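Local structure of glycosyl hydrolase, family 38 (Enterococcus faecalis, 5KBP) at residues 294-299 against 570-575; 298-303 against 735-740; 671-676 against 750-755; 566-571 against 633-638. The protein probably hydrolyses alpha-mannosidic linkages as a member of glycoside hydrolase family 38, whose enzymes are generally metal-dependent alpha-mannosidases. All coordinates share one frame; numbering follows the deposited sequence.

In the fold
The four contacts cluster where the turn leading into helix 304-332, in the alpha-mannosidase middle region, meets the beta-rich C-terminal part of the chain. Along the chain that turn comes first, then 566-575, 633-638, 671-676 and 735-755; interaction 4 closes before interaction 3 opens. Interactions 1 and 2 share Asn298 and Thr299, their centres about 9 Å apart. Interaction 3 pairs strands 672-679 and 745-753 within an antiparallel sheet that also holds strand 737-740 of interaction 2. Interaction 4, about 11 Å from interaction 3 between centres, involves the loop after strand 555-566, which continues into interaction 1. Arg752 of interaction 3 ties the cluster together, bonding to Asn298, Ser301, Asp567 and Asn570.

Interaction 1. Residues 294-299 against 570-575; sequences YTLANT and NEYIFF
Asn298 points its side chain at the loop 570-575, and CB, CG and OD1 all touch it. Asn298 CB sits 3.3 Å from Tyr572 O. Asn298 CG stands anti to the carbonyl carbon (chi1 -68°) and lies 3.5 Å from Phe574 CB. At the tip, Asn298 OD1 accepts a nearly straight hydrogen bond from Phe574 N at 2.9 Å, with the donor well above the amide carbonyl plane; ND2 goes instead to Glu737. The amide plane is turned 64° from the Phe574 ring, and the two side chains cross obliquely.

Beside this polar grip lies an apolar patch. Leu296 runs alongside Tyr572, both pointing the same way: its CD2 is 3.7 Å from Tyr572 CB, and its CD1 approaches Tyr572 CD1. The same CD2 also touches Ile573 CG1, while Ile573 CD1 meets Tyr294 CD1 at 3.9 Å. Thr299 CG2 lies beside the patch, near Glu571 O and Tyr572 CA, and Thr299 OG1 folds back to Leu296 O at 2.8 Å, nearly along the C=O axis.

Within the opposing loop Asn570 OD1 accepts from Tyr572 N, an Asx turn, and from Ile573 N at 2.7 Å, which extends it to an Asx motif. Phe574 also makes a cation-pi contact with Arg673 of strand 672-679. The contact thus seats the 3-10 turn that precedes helix 304-332 on the loop between strands 555-566 and 583-584.

Interaction 2. Residues 298-303 against 735-740; sequences NTSSAR and LNEYEV
Glu737 lays its CB and CG against Ser300 OG, with CB 3.3 Å away, and extends its carboxylate between Asn298 and Ser301. It is the first residue of strand 737-740, where the antiparallel sheet of the C-terminal region meets the 3-10 turn before helix 304-332. CG is anti to the backbone N (chi1 -171°) and the chain continues extended, carrying the carboxylate past Ser300.

A single oxygen, OE2, takes both bonds across the contact. Asn298 ND2 donates to Glu737 OE2 at 2.8 Å in an almost straight bond (173°), with the acceptor lying in the Asn298 amide plane. Ser301 OG donates to the same Glu737 OE2 at 2.6 Å. The two donors come from opposite faces of the carboxylate plane, which is turned 69° from the Asn298 amide. Two buried donors therefore grip one oxygen, while OE1 bonds to Thr749 on the adjoining strand 745-753; this arrangement would be expected to stabilise the charged form of Glu737.

Ser300 OG bonds to Ala297 O, and its CB packs 3.7 Å from Asn736 O. Ser301 OG also meets Arg752 NE, linking the carboxylate to that guanidinium. At the other end of the contact a water lies 2.9 Å from Ser300 O, to which it may donate, and accepts from Asn736 N at 3.3 Å.

Interaction 3. Residues 671-676 against 750-755; sequences DHRLRV and LIRCVG
Leu674 and Ile751 form an antiparallel hydrogen-bonded pair, with Leu674 N donating to Ile751 O at 2.8 Å. Leu674 O in turn accepts from two successive amides, Ile751 N at 3.2 Å and Leu750 N at 2.8 Å. Farther along, Cys753 N gives His672 O a short bond of 2.7 Å; the return bond from His672 N is weak. Arg673 and Arg752 are a non-hydrogen-bonded pair, where Arg673 CA makes a CA-H...O contact with Ile751 O.

Apolar contacts gather on the face that carries Leu674 and Ile751. Leu674 CB touches Ile751 CG2 at 3.8 Å, and Leu750 reaches two neighbours, its CD1 meeting Leu674 CD2 and its CD2 meeting Val676 CG1 at 3.8 Å. On the same face Cys753 SG approaches the His672 ring obliquely, 3.4 Å from NE2; His672 ND1 bonds to Asp564 and NE2 to Asn667.

The side chains of Arg673 and Arg752 leave from the other face. Arg673 CB rests on Arg752 CG at 3.8 Å, but each chain bends at chi3 (61° and 71°), which takes NE off the extended line, and the guanidinium planes end 82° apart. Arg752 forms a salt bridge with Asp567.

Leu750 and Ile751 both opposite Leu674 make a classic beta bulge in the antiparallel pairing of strands 672-679 and 745-753.

Interaction 4. Residues 566-571 against 633-638; sequences GDIGNE and RLAQRS
The backbones of Gly566-Gly569 and Arg633-Arg637 run in roughly opposite directions, 152° apart, with Gly566 CA 6.1 Å from Arg637 CA. Arg633, extended from CG to NE, and Ile568 run antiparallel alongside one another. Arg633 NH1 donates to Ile568 O at 2.8 Å, with the acceptor near the guanidinium plane, and makes a weak second bond to Gly569 O; NH2 forms a salt bridge with Glu756.

Ile568 CG1 sits between the backbone N and carbonyl carbon (chi1 55°). Beyond it, Ile568 CD1 lies 3.4 Å from Ala635 O and 3.9 Å from Arg633 CB. At the other end, Arg637 lays one face of its guanidinium over Gly566 N, and NH2 pairs with Asp564. Gly569 N donates to Asp567 OD1 at 3.1 Å, an Asx turn within the loop.

Leu620 of helix 619-625 packs on Ile568, Arg633 and Ala635, so the contact joins the loop after strand 555-566 to the segment leading from that helix to strand 641-653.

Interaction 1. Residues 294-299 against 570-575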
loop_
_atom_site.group_PDB
_atom_site.type_symbol
_atom_site.label_atom_id
_atom_site.label_comp_id
_atom_site.label_asym_id
_atom_site.label_seq_id
_atom_site.Cartn_x
_atom_site.Cartn_y
_atom_site.Cartn_z
ATOM N N TYR A 294 -30.327 -3.439 -11.727
ATOM C CA TYR A 294 -29.340 -3.987 -10.807
ATOM C C TYR A 294 -28.422 -4.973 -11.513
ATOM O O TYR A 294 -28.077 -6.030 -10.976
ATOM C CB TYR A 294 -30.023 -4.633 -9.604
ATOM C CG TYR A 294 -30.883 -3.657 -8.839
ATOM C CD1 TYR A 294 -30.325 -2.795 -7.903
ATOM C CD2 TYR A 294 -32.250 -3.580 -9.066
ATOM C CE1 TYR A 294 -31.107 -1.892 -7.208
ATOM C CE2 TYR A 294 -33.040 -2.681 -8.377
ATOM C CZ TYR A 294 -32.464 -1.839 -7.448
ATOM O OH TYR A 294 -33.245 -0.942 -6.758
ATOM N N THR A 295 -28.010 -4.635 -12.738
ATOM C CA THR A 295 -26.949 -5.386 -13.401
ATOM C C THR A 295 -25.602 -5.143 -12.731
ATOM O O THR A 295 -24.733 -6.023 -12.742
ATOM C CB THR A 295 -26.883 -5.000 -14.882
ATOM O OG1 THR A 295 -28.160 -5.222 -15.495
ATOM C CG2 THR A 295 -25.832 -5.820 -15.619
ATOM N N LEU A 296 -25.427 -3.965 -12.128
ATOM C CA LEU A 296 -24.159 -3.500 -11.569
ATOM C C LEU A 296 -23.083 -3.370 -12.641
ATOM O O LEU A 296 -21.888 -3.427 -12.338
ATOM C CB LEU A 296 -23.679 -4.405 -10.427
ATOM C CG LEU A 296 -24.730 -4.696 -9.353
ATOM C CD1 LEU A 296 -24.140 -5.526 -8.225
ATOM C CD2 LEU A 296 -25.331 -3.403 -8.818
ATOM N N ALA A 297 -23.494 -3.184 -13.898
ATOM C CA ALA A 297 -22.529 -3.058 -14.985
ATOM C C ALA A 297 -21.757 -1.749 -14.907
ATOM O O ALA A 297 -20.642 -1.659 -15.434
ATOM C CB ALA A 297 -23.234 -3.166 -16.335
ATOM N N ASN A 298 -22.322 -0.728 -14.257
ATOM C CA ASN A 298 -21.641 0.556 -14.122
ATOM C C ASN A 298 -20.427 0.493 -13.203
ATOM O O ASN A 298 -19.747 1.512 -13.038
ATOM C CB ASN A 298 -22.620 1.620 -13.624
ATOM C CG ASN A 298 -23.683 1.950 -14.650
ATOM O OD1 ASN A 298 -24.878 1.872 -14.370
ATOM N ND2 ASN A 298 -23.251 2.309 -15.852
ATOM N N THR A 299 -20.138 -0.662 -12.600
ATOM C CA THR A 299 -18.884 -0.816 -11.873
ATOM C C THR A 299 -17.685 -0.736 -12.807
ATOM O O THR A 299 -16.581 -0.394 -12.370
ATOM C CB THR A 299 -18.871 -2.144 -11.116
ATOM O OG1 THR A 299 -19.130 -3.220 -12.027
ATOM C CG2 THR A 299 -19.924 -2.151 -10.018
ATOM N N ASN A 570 -24.155 5.567 -7.375
ATOM C CA ASN A 570 -23.125 5.091 -6.461
ATOM C C ASN A 570 -22.043 4.390 -7.276
ATOM O O ASN A 570 -22.042 4.437 -8.510
ATOM C CB ASN A 570 -23.740 4.180 -5.390
ATOM C CG ASN A 570 -24.639 3.109 -5.980
ATOM O OD1 ASN A 570 -24.307 2.487 -6.989
ATOM N ND2 ASN A 570 -25.791 2.896 -5.356
ATOM N N GLU A 571 -21.116 3.729 -6.578
ATOM C CA GLU A 571 -20.046 3.010 -7.259
ATOM C C GLU A 571 -20.563 1.824 -8.061
ATOM O O GLU A 571 -19.851 1.330 -8.943
ATOM C CB GLU A 571 -19.000 2.545 -6.246
ATOM C CG GLU A 571 -18.451 3.667 -5.379
ATOM C CD GLU A 571 -17.288 3.229 -4.512
ATOM O OE1 GLU A 571 -16.192 3.814 -4.641
ATOM O OE2 GLU A 571 -17.465 2.291 -3.707
ATOM N N TYR A 572 -21.781 1.360 -7.783
ATOM C CA TYR A 572 -22.367 0.245 -8.515
ATOM C C TYR A 572 -23.162 0.691 -9.735
ATOM O O TYR A 572 -23.088 0.052 -10.790
ATOM C CB TYR A 572 -23.289 -0.567 -7.601
ATOM C CG TYR A 572 -22.592 -1.400 -6.551
ATOM C CD1 TYR A 572 -22.174 -2.693 -6.830
ATOM C CD2 TYR A 572 -22.378 -0.903 -5.272
ATOM C CE1 TYR A 572 -21.545 -3.465 -5.870
ATOM C CE2 TYR A 572 -21.751 -1.668 -4.305
ATOM C CZ TYR A 572 -21.336 -2.948 -4.608
ATOM O OH TYR A 572 -20.710 -3.712 -3.648
ATOM N N ILE A 573 -23.935 1.768 -9.609
ATOM C CA ILE A 573 -24.982 2.101 -10.566
ATOM C C ILE A 573 -24.884 3.571 -10.948
ATOM O O ILE A 573 -24.672 4.437 -10.091
ATOM C CB ILE A 573 -26.381 1.783 -9.991
ATOM C CG1 ILE A 573 -26.468 0.305 -9.597
ATOM C CG2 ILE A 573 -27.473 2.135 -10.992
ATOM C CD1 ILE A 573 -27.791 -0.095 -8.993
ATOM N N PHE A 574 -25.037 3.847 -12.241
ATOM C CA PHE A 574 -25.160 5.205 -12.748
ATOM C C PHE A 574 -26.630 5.595 -12.804
ATOM O O PHE A 574 -27.483 4.788 -13.184
ATOM C CB PHE A 574 -24.532 5.322 -14.140
ATOM C CG PHE A 574 -24.918 6.575 -14.885
ATOM C CD1 PHE A 574 -24.224 7.756 -14.684
ATOM C CD2 PHE A 574 -25.959 6.567 -15.802
ATOM C CE1 PHE A 574 -24.568 8.909 -15.369
ATOM C CE2 PHE A 574 -26.309 7.718 -16.492
ATOM C CZ PHE A 574 -25.612 8.891 -16.274
ATOM N N PHE A 575 -26.921 6.840 -12.429
ATOM C CA PHE A 575 -28.287 7.351 -12.510
ATOM C C PHE A 575 -28.226 8.850 -12.760
ATOM O O PHE A 575 -27.755 9.605 -11.902
ATOM C CB PHE A 575 -29.075 7.040 -11.241
ATOM C CG PHE A 575 -30.512 7.481 -11.302
ATOM C CD1 PHE A 575 -31.458 6.717 -11.970
ATOM C CD2 PHE A 575 -30.918 8.661 -10.701
ATOM C CE1 PHE A 575 -32.778 7.120 -12.033
ATOM C CE2 PHE A 575 -32.238 9.070 -10.760
ATOM C CZ PHE A 575 -33.170 8.298 -11.427
#

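Interaction 2. Residues 298-303 against 735-740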
loop_
_atom_site.group_PDB
_atom_site.type_symbol
_atom_site.label_atom_id
_atom_site.label_comp_id
_atom_site.label_asym_id
_atom_site.label_seq_id
_atom_site.Cartn_x
_atom_site.Cartn_y
_atom_site.Cartn_z
ATOM N N ASN A 298 -22.322 -0.728 -14.257
ATOM C CA ASN A 298 -21.641 0.556 -14.122
ATOM C C ASN A 298 -20.427 0.493 -13.203
ATOM O O ASN A 298 -19.747 1.512 -13.038
ATOM C CB ASN A 298 -22.620 1.620 -13.624
ATOM C CG ASN A 298 -23.683 1.950 -14.650
ATOM O OD1 ASN A 298 -24.878 1.872 -14.370
ATOM N ND2 ASN A 298 -23.251 2.309 -15.852
ATOM N N THR A 299 -20.138 -0.662 -12.600
ATOM C CA THR A 299 -18.884 -0.816 -11.873
ATOM C C THR A 299 -17.685 -0.736 -12.807
ATOM O O THR A 299 -16.581 -0.394 -12.370
ATOM C CB THR A 299 -18.871 -2.144 -11.116
ATOM O OG1 THR A 299 -19.130 -3.220 -12.027
ATOM C CG2 THR A 299 -19.924 -2.151 -10.018
ATOM N N SER A 300 -17.883 -1.039 -14.092
ATOM C CA SER A 300 -16.797 -0.984 -15.061
ATOM C C SER A 300 -16.253 0.427 -15.251
ATOM O O SER A 300 -15.103 0.584 -15.674
ATOM C CB SER A 300 -17.271 -1.552 -16.401
ATOM O OG SER A 300 -18.523 -1.003 -16.772
ATOM N N SER A 301 -17.047 1.455 -14.946
ATOM C CA SER A 301 -16.601 2.837 -15.054
ATOM C C SER A 301 -16.278 3.469 -13.706
ATOM O O SER A 301 -15.753 4.587 -13.675
ATOM C CB SER A 301 -17.661 3.685 -15.770
ATOM O OG SER A 301 -18.868 3.732 -15.028
ATOM N N ALA A 302 -16.580 2.790 -12.602
ATOM C CA ALA A 302 -16.267 3.321 -11.283
ATOM C C ALA A 302 -14.765 3.273 -11.038
ATOM O O ALA A 302 -14.127 2.237 -11.245
ATOM C CB ALA A 302 -17.004 2.527 -10.207
ATOM N N ARG A 303 -14.204 4.397 -10.589
ATOM C CA ARG A 303 -12.775 4.532 -10.307
ATOM C C ARG A 303 -11.936 4.008 -11.477
ATOM O O ARG A 303 -11.285 2.967 -11.405
ATOM C CB ARG A 303 -12.409 3.814 -9.006
ATOM C CG ARG A 303 -13.166 4.299 -7.779
ATOM C CD ARG A 303 -12.766 3.500 -6.550
ATOM N NE ARG A 303 -13.502 3.895 -5.352
ATOM C CZ ARG A 303 -13.028 4.709 -4.414
ATOM N NH1 ARG A 303 -11.811 5.226 -4.528
ATOM N NH2 ARG A 303 -13.771 5.004 -3.355
ATOM N N LEU A 735 -10.797 1.612 -20.460
ATOM C CA LEU A 735 -12.097 2.276 -20.532
ATOM C C LEU A 735 -13.132 1.193 -20.824
ATOM O O LEU A 735 -13.554 0.980 -21.959
ATOM C CB LEU A 735 -12.086 3.371 -21.595
ATOM C CG LEU A 735 -10.813 4.219 -21.686
ATOM C CD1 LEU A 735 -10.946 5.274 -22.776
ATOM C CD2 LEU A 735 -10.479 4.861 -20.345
ATOM N N ASN A 736 -13.545 0.503 -19.763
ATOM C CA ASN A 736 -14.240 -0.771 -19.882
ATOM C C ASN A 736 -15.760 -0.653 -19.906
ATOM O O ASN A 736 -16.437 -1.679 -20.029
ATOM C CB ASN A 736 -13.813 -1.699 -18.740
ATOM C CG ASN A 736 -12.318 -1.956 -18.731
ATOM O OD1 ASN A 736 -11.634 -1.678 -17.747
ATOM N ND2 ASN A 736 -11.803 -2.484 -19.834
ATOM N N GLU A 737 -16.317 0.550 -19.794
ATOM C CA GLU A 737 -17.757 0.751 -19.905
ATOM C C GLU A 737 -18.074 1.440 -21.224
ATOM O O GLU A 737 -17.454 2.454 -21.565
ATOM C CB GLU A 737 -18.306 1.582 -18.743
ATOM C CG GLU A 737 -19.829 1.627 -18.710
ATOM C CD GLU A 737 -20.367 2.656 -17.742
ATOM O OE1 GLU A 737 -20.654 3.792 -18.174
ATOM O OE2 GLU A 737 -20.499 2.332 -16.545
ATOM N N TYR A 738 -19.043 0.893 -21.956
ATOM C CA TYR A 738 -19.491 1.477 -23.209
ATOM C C TYR A 738 -20.999 1.310 -23.323
ATOM O O TYR A 738 -21.627 0.572 -22.558
ATOM C CB TYR A 738 -18.794 0.837 -24.418
ATOM C CG TYR A 738 -19.344 -0.522 -24.789
ATOM C CD1 TYR A 738 -18.906 -1.667 -24.142
ATOM C CD2 TYR A 738 -20.301 -0.660 -25.788
ATOM C CE1 TYR A 738 -19.403 -2.912 -24.476
ATOM C CE2 TYR A 738 -20.807 -1.900 -26.126
ATOM C CZ TYR A 738 -20.353 -3.022 -25.467
ATOM O OH TYR A 738 -20.852 -4.259 -25.801
ATOM N N GLU A 739 -21.576 2.002 -24.301
ATOM C CA GLU A 739 -22.989 1.861 -24.619
ATOM C C GLU A 739 -23.193 2.195 -26.088
ATOM O O GLU A 739 -22.669 3.200 -26.576
ATOM C CB GLU A 739 -23.858 2.770 -23.741
ATOM C CG GLU A 739 -25.338 2.726 -24.090
ATOM C CD GLU A 739 -26.189 3.547 -23.142
ATOM O OE1 GLU A 739 -27.390 3.235 -23.001
ATOM O OE2 GLU A 739 -25.659 4.502 -22.537
ATOM N N VAL A 740 -23.942 1.350 -26.785
ATOM C CA VAL A 740 -24.292 1.573 -28.183
ATOM C C VAL A 740 -25.667 2.226 -28.203
ATOM O O VAL A 740 -26.674 1.590 -27.875
ATOM C CB VAL A 740 -24.276 0.268 -28.987
ATOM C CG1 VAL A 740 -24.550 0.549 -30.455
ATOM C CG2 VAL A 740 -22.943 -0.441 -28.813
HETATM O O HOH W 1 -12.963 2.070 -16.943
#

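Interaction 3. Residues 671-676 against 750-755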
loop_
_atom_site.group_PDB
_atom_site.type_symbol
_atom_site.label_atom_id
_atom_site.label_comp_id
_atom_site.label_asym_id
_atom_site.label_seq_id
_atom_site.Cartn_x
_atom_site.Cartn_y
_atom_site.Cartn_z
ATOM N N ASP A 671 -19.804 14.142 -8.985
ATOM C CA ASP A 671 -21.155 13.652 -9.267
ATOM C C ASP A 671 -21.509 13.780 -10.749
ATOM O O ASP A 671 -22.549 14.328 -11.118
ATOM C CB ASP A 671 -22.188 14.375 -8.397
ATOM C CG ASP A 671 -21.927 14.199 -6.914
ATOM O OD1 ASP A 671 -21.624 13.064 -6.490
ATOM O OD2 ASP A 671 -22.022 15.200 -6.173
ATOM N N HIS A 672 -20.637 13.256 -11.608
ATOM C CA HIS A 672 -20.853 13.364 -13.044
ATOM C C HIS A 672 -20.175 12.202 -13.756
ATOM O O HIS A 672 -19.395 11.449 -13.169
ATOM C CB HIS A 672 -20.333 14.697 -13.589
ATOM C CG HIS A 672 -18.841 14.780 -13.647
ATOM N ND1 HIS A 672 -18.158 15.115 -14.798
ATOM C CD2 HIS A 672 -17.899 14.566 -12.700
ATOM C CE1 HIS A 672 -16.859 15.104 -14.555
ATOM N NE2 HIS A 672 -16.676 14.774 -13.290
ATOM N N ARG A 673 -20.485 12.072 -15.045
ATOM C CA ARG A 673 -19.900 11.054 -15.906
ATOM C C ARG A 673 -19.567 11.683 -17.249
ATOM O O ARG A 673 -20.423 12.328 -17.861
ATOM C CB ARG A 673 -20.855 9.869 -16.101
ATOM C CG ARG A 673 -20.316 8.786 -17.028
ATOM C CD ARG A 673 -21.424 7.877 -17.525
ATOM N NE ARG A 673 -22.425 8.623 -18.281
ATOM C CZ ARG A 673 -23.519 8.085 -18.811
ATOM N NH1 ARG A 673 -24.373 8.845 -19.484
ATOM N NH2 ARG A 673 -23.760 6.789 -18.669
ATOM N N LEU A 674 -18.328 11.499 -17.700
ATOM C CA LEU A 674 -17.858 12.036 -18.971
ATOM C C LEU A 674 -17.620 10.895 -19.949
ATOM O O LEU A 674 -16.938 9.919 -19.617
ATOM C CB LEU A 674 -16.573 12.843 -18.784
ATOM C CG LEU A 674 -15.966 13.425 -20.062
ATOM C CD1 LEU A 674 -16.840 14.540 -20.621
ATOM C CD2 LEU A 674 -14.550 13.916 -19.806
ATOM N N ARG A 675 -18.179 11.020 -21.151
ATOM C CA ARG A 675 -18.037 10.010 -22.187
ATOM C C ARG A 675 -17.595 10.670 -23.486
ATOM O O ARG A 675 -17.677 11.890 -23.652
ATOM C CB ARG A 675 -19.349 9.245 -22.423
ATOM C CG ARG A 675 -20.169 8.992 -21.170
ATOM C CD ARG A 675 -21.654 8.979 -21.498
ATOM N NE ARG A 675 -22.106 7.692 -22.018
ATOM C CZ ARG A 675 -23.274 7.506 -22.626
ATOM N NH1 ARG A 675 -24.102 8.527 -22.803
ATOM N NH2 ARG A 675 -23.612 6.301 -23.065
ATOM N N VAL A 676 -17.121 9.839 -24.412
ATOM C CA VAL A 676 -16.770 10.259 -25.762
ATOM C C VAL A 676 -17.653 9.495 -26.738
ATOM O O VAL A 676 -17.895 8.294 -26.563
ATOM C CB VAL A 676 -15.270 10.037 -26.061
ATOM C CG1 VAL A 676 -14.876 8.582 -25.835
ATOM C CG2 VAL A 676 -14.931 10.483 -27.477
ATOM N N LEU A 750 -15.474 7.622 -20.182
ATOM C CA LEU A 750 -14.108 7.944 -19.794
ATOM C C LEU A 750 -13.925 7.925 -18.280
ATOM O O LEU A 750 -12.970 7.327 -17.774
ATOM C CB LEU A 750 -13.713 9.313 -20.357
ATOM C CG LEU A 750 -13.777 9.465 -21.878
ATOM C CD1 LEU A 750 -13.353 10.865 -22.292
ATOM C CD2 LEU A 750 -12.915 8.415 -22.559
ATOM N N ILE A 751 -14.832 8.564 -17.546
ATOM C CA ILE A 751 -14.698 8.694 -16.101
ATOM C C ILE A 751 -16.087 8.910 -15.517
ATOM O O ILE A 751 -16.922 9.605 -16.104
ATOM C CB ILE A 751 -13.720 9.839 -15.736
ATOM C CG1 ILE A 751 -13.418 9.856 -14.237
ATOM C CG2 ILE A 751 -14.261 11.191 -16.191
ATOM C CD1 ILE A 751 -12.356 10.865 -13.849
ATOM N N ARG A 752 -16.340 8.284 -14.369
ATOM C CA ARG A 752 -17.617 8.414 -13.675
ATOM C C ARG A 752 -17.338 8.655 -12.201
ATOM O O ARG A 752 -16.611 7.879 -11.572
ATOM C CB ARG A 752 -18.488 7.168 -13.866
ATOM C CG ARG A 752 -19.913 7.332 -13.367
ATOM C CD ARG A 752 -20.778 6.135 -13.729
ATOM N NE ARG A 752 -20.429 4.948 -12.954
ATOM C CZ ARG A 752 -20.975 4.639 -11.783
ATOM N NH1 ARG A 752 -20.603 3.540 -11.142
ATOM N NH2 ARG A 752 -21.894 5.433 -11.253
ATOM N N CYS A 753 -17.919 9.720 -11.654
ATOM C CA CYS A 753 -17.583 10.206 -10.322
ATOM C C CYS A 753 -18.821 10.172 -9.435
ATOM O O CYS A 753 -19.840 10.788 -9.763
ATOM C CB CYS A 753 -17.015 11.623 -10.400
ATOM S SG CYS A 753 -15.789 11.848 -11.719
ATOM N N VAL A 754 -18.725 9.460 -8.312
ATOM C CA VAL A 754 -19.802 9.358 -7.336
ATOM C C VAL A 754 -19.214 9.565 -5.945
ATOM O O VAL A 754 -17.998 9.640 -5.765
ATOM C CB VAL A 754 -20.542 8.009 -7.420
ATOM C CG1 VAL A 754 -21.370 7.943 -8.694
ATOM C CG2 VAL A 754 -19.546 6.860 -7.365
ATOM N N GLY A 755 -20.097 9.652 -4.953
ATOM C CA GLY A 755 -19.661 9.982 -3.608
ATOM C C GLY A 755 -19.933 8.938 -2.543
ATOM O O GLY A 755 -19.514 9.105 -1.393
#

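Interaction 4. Residues 566-571 against 633-638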
loop_
_atom_site.group_PDB
_atom_site.type_symbol
_atom_site.label_atom_id
_atom_site.label_comp_id
_atom_site.label_asym_id
_atom_site.label_seq_id
_atom_site.Cartn_x
_atom_site.Cartn_y
_atom_site.Cartn_z
ATOM N N GLY A 566 -24.878 14.533 -15.233
ATOM C CA GLY A 566 -24.818 14.287 -13.810
ATOM C C GLY A 566 -24.964 12.815 -13.478
ATOM O O GLY A 566 -25.442 12.006 -14.273
ATOM N N ASP A 567 -24.531 12.463 -12.271
ATOM C CA ASP A 567 -24.655 11.089 -11.791
ATOM C C ASP A 567 -24.850 11.139 -10.284
ATOM O O ASP A 567 -23.926 11.504 -9.549
ATOM C CB ASP A 567 -23.433 10.256 -12.165
ATOM C CG ASP A 567 -23.542 8.817 -11.695
ATOM O OD1 ASP A 567 -24.662 8.380 -11.358
ATOM O OD2 ASP A 567 -22.509 8.116 -11.676
ATOM N N ILE A 568 -26.047 10.775 -9.830
ATOM C CA ILE A 568 -26.363 10.774 -8.407
ATOM C C ILE A 568 -26.586 9.340 -7.949
ATOM O O ILE A 568 -27.414 9.075 -7.069
ATOM C CB ILE A 568 -27.586 11.660 -8.105
ATOM C CG1 ILE A 568 -28.783 11.234 -8.957
ATOM C CG2 ILE A 568 -27.250 13.126 -8.347
ATOM C CD1 ILE A 568 -30.044 12.015 -8.662
ATOM N N GLY A 569 -25.848 8.405 -8.542
ATOM C CA GLY A 569 -25.936 7.015 -8.148
ATOM C C GLY A 569 -24.903 6.634 -7.108
ATOM O O GLY A 569 -24.777 7.295 -6.073
ATOM N N ASN A 570 -24.155 5.567 -7.375
ATOM C CA ASN A 570 -23.125 5.091 -6.461
ATOM C C ASN A 570 -22.043 4.390 -7.276
ATOM O O ASN A 570 -22.042 4.437 -8.510
ATOM C CB ASN A 570 -23.740 4.180 -5.390
ATOM C CG ASN A 570 -24.639 3.109 -5.980
ATOM O OD1 ASN A 570 -24.307 2.487 -6.989
ATOM N ND2 ASN A 570 -25.791 2.896 -5.356
ATOM N N GLU A 571 -21.116 3.729 -6.578
ATOM C CA GLU A 571 -20.046 3.010 -7.259
ATOM C C GLU A 571 -20.563 1.824 -8.061
ATOM O O GLU A 571 -19.851 1.330 -8.943
ATOM C CB GLU A 571 -19.000 2.545 -6.246
ATOM C CG GLU A 571 -18.451 3.667 -5.379
ATOM C CD GLU A 571 -17.288 3.229 -4.512
ATOM O OE1 GLU A 571 -16.192 3.814 -4.641
ATOM O OE2 GLU A 571 -17.465 2.291 -3.707
ATOM N N ARG A 633 -34.488 9.624 -6.154
ATOM C CA ARG A 633 -33.677 10.756 -5.725
ATOM C C ARG A 633 -34.039 12.004 -6.520
ATOM O O ARG A 633 -34.106 11.971 -7.754
ATOM C CB ARG A 633 -32.189 10.434 -5.865
ATOM C CG ARG A 633 -31.716 9.424 -4.832
ATOM C CD ARG A 633 -30.221 9.179 -4.877
ATOM N NE ARG A 633 -29.807 8.335 -3.761
ATOM C CZ ARG A 633 -28.579 7.860 -3.588
ATOM N NH1 ARG A 633 -27.626 8.137 -4.467
ATOM N NH2 ARG A 633 -28.305 7.101 -2.537
ATOM N N LEU A 634 -34.275 13.103 -5.801
ATOM C CA LEU A 634 -34.701 14.361 -6.394
ATOM C C LEU A 634 -33.552 15.324 -6.652
ATOM O O LEU A 634 -33.782 16.400 -7.215
ATOM C CB LEU A 634 -35.733 15.045 -5.488
ATOM C CG LEU A 634 -36.911 14.191 -5.020
ATOM C CD1 LEU A 634 -37.712 14.928 -3.955
ATOM C CD2 LEU A 634 -37.791 13.807 -6.201
ATOM N N ALA A 635 -32.332 14.970 -6.254
ATOM C CA ALA A 635 -31.203 15.875 -6.413
ATOM C C ALA A 635 -30.940 16.159 -7.886
ATOM O O ALA A 635 -31.106 15.289 -8.746
ATOM C CB ALA A 635 -29.953 15.282 -5.763
ATOM N N GLN A 636 -30.536 17.391 -8.173
ATOM C CA GLN A 636 -30.171 17.814 -9.514
ATOM C C GLN A 636 -28.750 18.360 -9.505
ATOM O O GLN A 636 -28.131 18.537 -8.452
ATOM C CB GLN A 636 -31.149 18.871 -10.043
ATOM C CG GLN A 636 -32.605 18.448 -9.976
ATOM C CD GLN A 636 -32.888 17.195 -10.786
ATOM O OE1 GLN A 636 -32.265 16.957 -11.819
ATOM N NE2 GLN A 636 -33.834 16.390 -10.317
ATOM N N ARG A 637 -28.230 18.626 -10.700
ATOM C CA ARG A 637 -26.900 19.204 -10.811
ATOM C C ARG A 637 -26.894 20.618 -10.246
ATOM O O ARG A 637 -27.882 21.352 -10.351
ATOM C CB ARG A 637 -26.443 19.217 -12.269
ATOM C CG ARG A 637 -26.611 17.887 -12.984
ATOM C CD ARG A 637 -25.778 17.837 -14.251
ATOM N NE ARG A 637 -24.349 17.776 -13.957
ATOM C CZ ARG A 637 -23.400 17.656 -14.879
ATOM N NH1 ARG A 637 -23.725 17.583 -16.163
ATOM N NH2 ARG A 637 -22.125 17.608 -14.519
ATOM N N SER A 638 -25.777 20.996 -9.630
ATOM C CA SER A 638 -25.658 22.330 -9.062
ATOM C C SER A 638 -25.742 23.384 -10.160
ATOM O O SER A 638 -25.323 23.166 -11.299
ATOM C CB SER A 638 -24.341 22.473 -8.299
ATOM O OG SER A 638 -24.189 23.784 -7.786
#